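Local coordinates for protein L-amino acid deaminase (Proteus vulgaris, PDB 5HXW) that probably catalyses the oxidative deamination of L-amino acids as a membrane-associated flavoenzyme that holds FAD, at residues P255-Y260 and P303-S308. Residues are numbered along the deposited sequence; the frame is centred on the assembly and turned at random.
Sequences PTLPAY and PVVKES
Pro258 packs against Pro303 and Val305 where two antiparallel strands of the large mixed sheet in this FAD-dependent oxidoreductase part company. Strand 257-266 begins here and strand 293-303 ends; beyond Pro303 the second chain enters a loop and then a type I beta turn from Val305 to Ser308, which leads into helix 308-311. Apolar contacts carry most of the joint. The Pro258 and Pro303 rings lie obliquely across each other, CG to CG at 3.9 Å, while Val305 meets Pro258 tip to tip, its CG1 3.7 Å from Pro258 CG. Val305 CG2, set between its own backbone N and carbonyl carbon, reaches Pro258 CD, so both branches of the valine grip one ring. At the end nearer the turn, the Leu257 side chain runs alongside those of Val305 and Glu307 but points the opposite way, its CD2 3.7 Å from Glu307 CB; the contact uses the CB of the glutamate, while its OE2 is in a salt bridge with Arg244. A branched apolar side chain suits this buried place between Val305, Glu307 CB and the pocket where a cetyl-trimethyl-ammonium molecule touches Leu257 and Ala259. At the other end, Pro303 crosses the Tyr260 side chain at about a right angle and meets the edge of the ring, its CG 3.7 Å from Tyr260 CD1. Proline has no N-H to donate to the facing strand, and between the two prolines a water takes over the polar link: it donates to Pro258 O and to Pro303 O, at 2.9 Å each. The turn is secured from within by Ser308, whose short side chain folds back toward Val305: Val305 N donates to Ser308 OG over 2.9 Å with an N-H...O angle of 152°.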
loop_
_atom_site.group_PDB
_atom_site.type_symbol
_atom_site.label_atom_id
_atom_site.label_comp_id
_atom_site.label_asym_id
_atom_site.label_seq_id
_atom_site.Cartn_x
_atom_site.Cartn_y
_atom_site.Cartn_z
ATOM N N PRO A 255 -0.638 -5.339 16.029
ATOM C CA PRO A 255 -0.795 -6.700 15.521
ATOM C C PRO A 255 -0.790 -6.804 13.991
ATOM O O PRO A 255 -1.824 -6.600 13.344
ATOM C CB PRO A 255 -2.147 -7.145 16.099
ATOM C CG PRO A 255 -2.786 -5.920 16.674
ATOM C CD PRO A 255 -1.946 -4.729 16.321
ATOM N N THR A 256 0.377 -7.113 13.427
ATOM C CA THR A 256 0.516 -7.350 11.988
ATOM C C THR A 256 1.277 -8.643 11.733
ATOM O O THR A 256 2.139 -9.037 12.523
ATOM C CB THR A 256 1.259 -6.205 11.258
ATOM O OG1 THR A 256 2.605 -6.110 11.744
ATOM C CG2 THR A 256 0.554 -4.866 11.438
ATOM N N LEU A 257 0.948 -9.299 10.625
ATOM C CA LEU A 257 1.707 -10.449 10.158
ATOM C C LEU A 257 2.204 -10.203 8.738
ATOM O O LEU A 257 1.498 -9.566 7.950
ATOM C CB LEU A 257 0.874 -11.738 10.240
ATOM C CG LEU A 257 0.602 -12.335 11.629
ATOM C CD1 LEU A 257 -0.141 -13.655 11.503
ATOM C CD2 LEU A 257 1.885 -12.539 12.424
ATOM N N PRO A 258 3.422 -10.692 8.410
ATOM C CA PRO A 258 3.951 -10.529 7.055
ATOM C C PRO A 258 3.175 -11.316 5.994
ATOM O O PRO A 258 2.654 -12.399 6.267
ATOM C CB PRO A 258 5.385 -11.055 7.167
ATOM C CG PRO A 258 5.353 -11.991 8.321
ATOM C CD PRO A 258 4.401 -11.359 9.290
ATOM N N ALA A 259 3.096 -10.736 4.801
ATOM C CA ALA A 259 2.530 -11.386 3.623
ATOM C C ALA A 259 3.403 -11.064 2.415
ATOM O O ALA A 259 3.984 -9.979 2.333
ATOM C CB ALA A 259 1.104 -10.918 3.396
ATOM N N TYR A 260 3.499 -12.008 1.486
ATOM C CA TYR A 260 4.309 -11.838 0.285
ATOM C C TYR A 260 3.531 -12.161 -0.982
ATOM O O TYR A 260 2.697 -13.071 -0.996
ATOM C CB TYR A 260 5.570 -12.703 0.364
ATOM C CG TYR A 260 6.642 -12.112 1.239
ATOM C CD1 TYR A 260 6.685 -12.383 2.613
ATOM C CD2 TYR A 260 7.619 -11.267 0.701
ATOM C CE1 TYR A 260 7.671 -11.829 3.424
ATOM C CE2 TYR A 260 8.611 -10.716 1.503
ATOM C CZ TYR A 260 8.631 -10.997 2.860
ATOM O OH TYR A 260 9.611 -10.450 3.652
ATOM N N PRO A 303 4.449 -16.051 5.401
ATOM C CA PRO A 303 5.508 -16.816 6.069
ATOM C C PRO A 303 5.258 -16.941 7.569
ATOM O O PRO A 303 4.690 -16.033 8.181
ATOM C CB PRO A 303 6.771 -15.994 5.802
ATOM C CG PRO A 303 6.288 -14.600 5.590
ATOM C CD PRO A 303 4.903 -14.699 5.012
ATOM N N VAL A 304 5.671 -18.070 8.138
ATOM C CA VAL A 304 5.583 -18.309 9.576
ATOM C C VAL A 304 6.647 -17.461 10.276
ATOM O O VAL A 304 7.834 -17.577 9.970
ATOM C CB VAL A 304 5.762 -19.810 9.922
ATOM C CG1 VAL A 304 5.666 -20.048 11.425
ATOM C CG2 VAL A 304 4.726 -20.658 9.198
ATOM N N VAL A 305 6.200 -16.590 11.180
ATOM C CA VAL A 305 7.087 -15.823 12.067
ATOM C C VAL A 305 6.813 -16.181 13.535
ATOM O O VAL A 305 5.938 -17.008 13.814
ATOM C CB VAL A 305 6.997 -14.290 11.823
ATOM C CG1 VAL A 305 7.648 -13.917 10.497
ATOM C CG2 VAL A 305 5.557 -13.785 11.901
ATOM N N LYS A 306 7.559 -15.575 14.463
ATOM C CA LYS A 306 7.375 -15.826 15.900
ATOM C C LYS A 306 5.992 -15.356 16.370
ATOM O O LYS A 306 5.382 -15.980 17.239
ATOM C CB LYS A 306 8.512 -15.206 16.739
ATOM C CG LYS A 306 8.476 -13.688 16.898
ATOM C CD LYS A 306 9.725 -13.142 17.567
ATOM C CE LYS A 306 9.744 -11.627 17.463
ATOM N NZ LYS A 306 11.096 -11.042 17.673
ATOM N N GLU A 307 5.507 -14.280 15.750
ATOM C CA GLU A 307 4.208 -13.679 16.046
ATOM C C GLU A 307 3.026 -14.570 15.666
ATOM O O GLU A 307 1.932 -14.416 16.223
ATOM C CB GLU A 307 4.079 -12.327 15.348
ATOM C CG GLU A 307 4.872 -11.199 15.992
ATOM C CD GLU A 307 6.309 -11.063 15.496
ATOM O OE1 GLU A 307 6.739 -11.804 14.580
ATOM O OE2 GLU A 307 7.022 -10.185 16.033
ATOM N N SER A 308 3.252 -15.496 14.727
ATOM C CA SER A 308 2.232 -16.452 14.278
ATOM C C SER A 308 1.715 -17.314 15.424
ATOM O O SER A 308 0.532 -17.640 15.471
ATOM C CB SER A 308 2.779 -17.362 13.179
ATOM O OG SER A 308 3.503 -16.627 12.212
HETATM O O HOH W 1 2.538 -14.165 8.529
#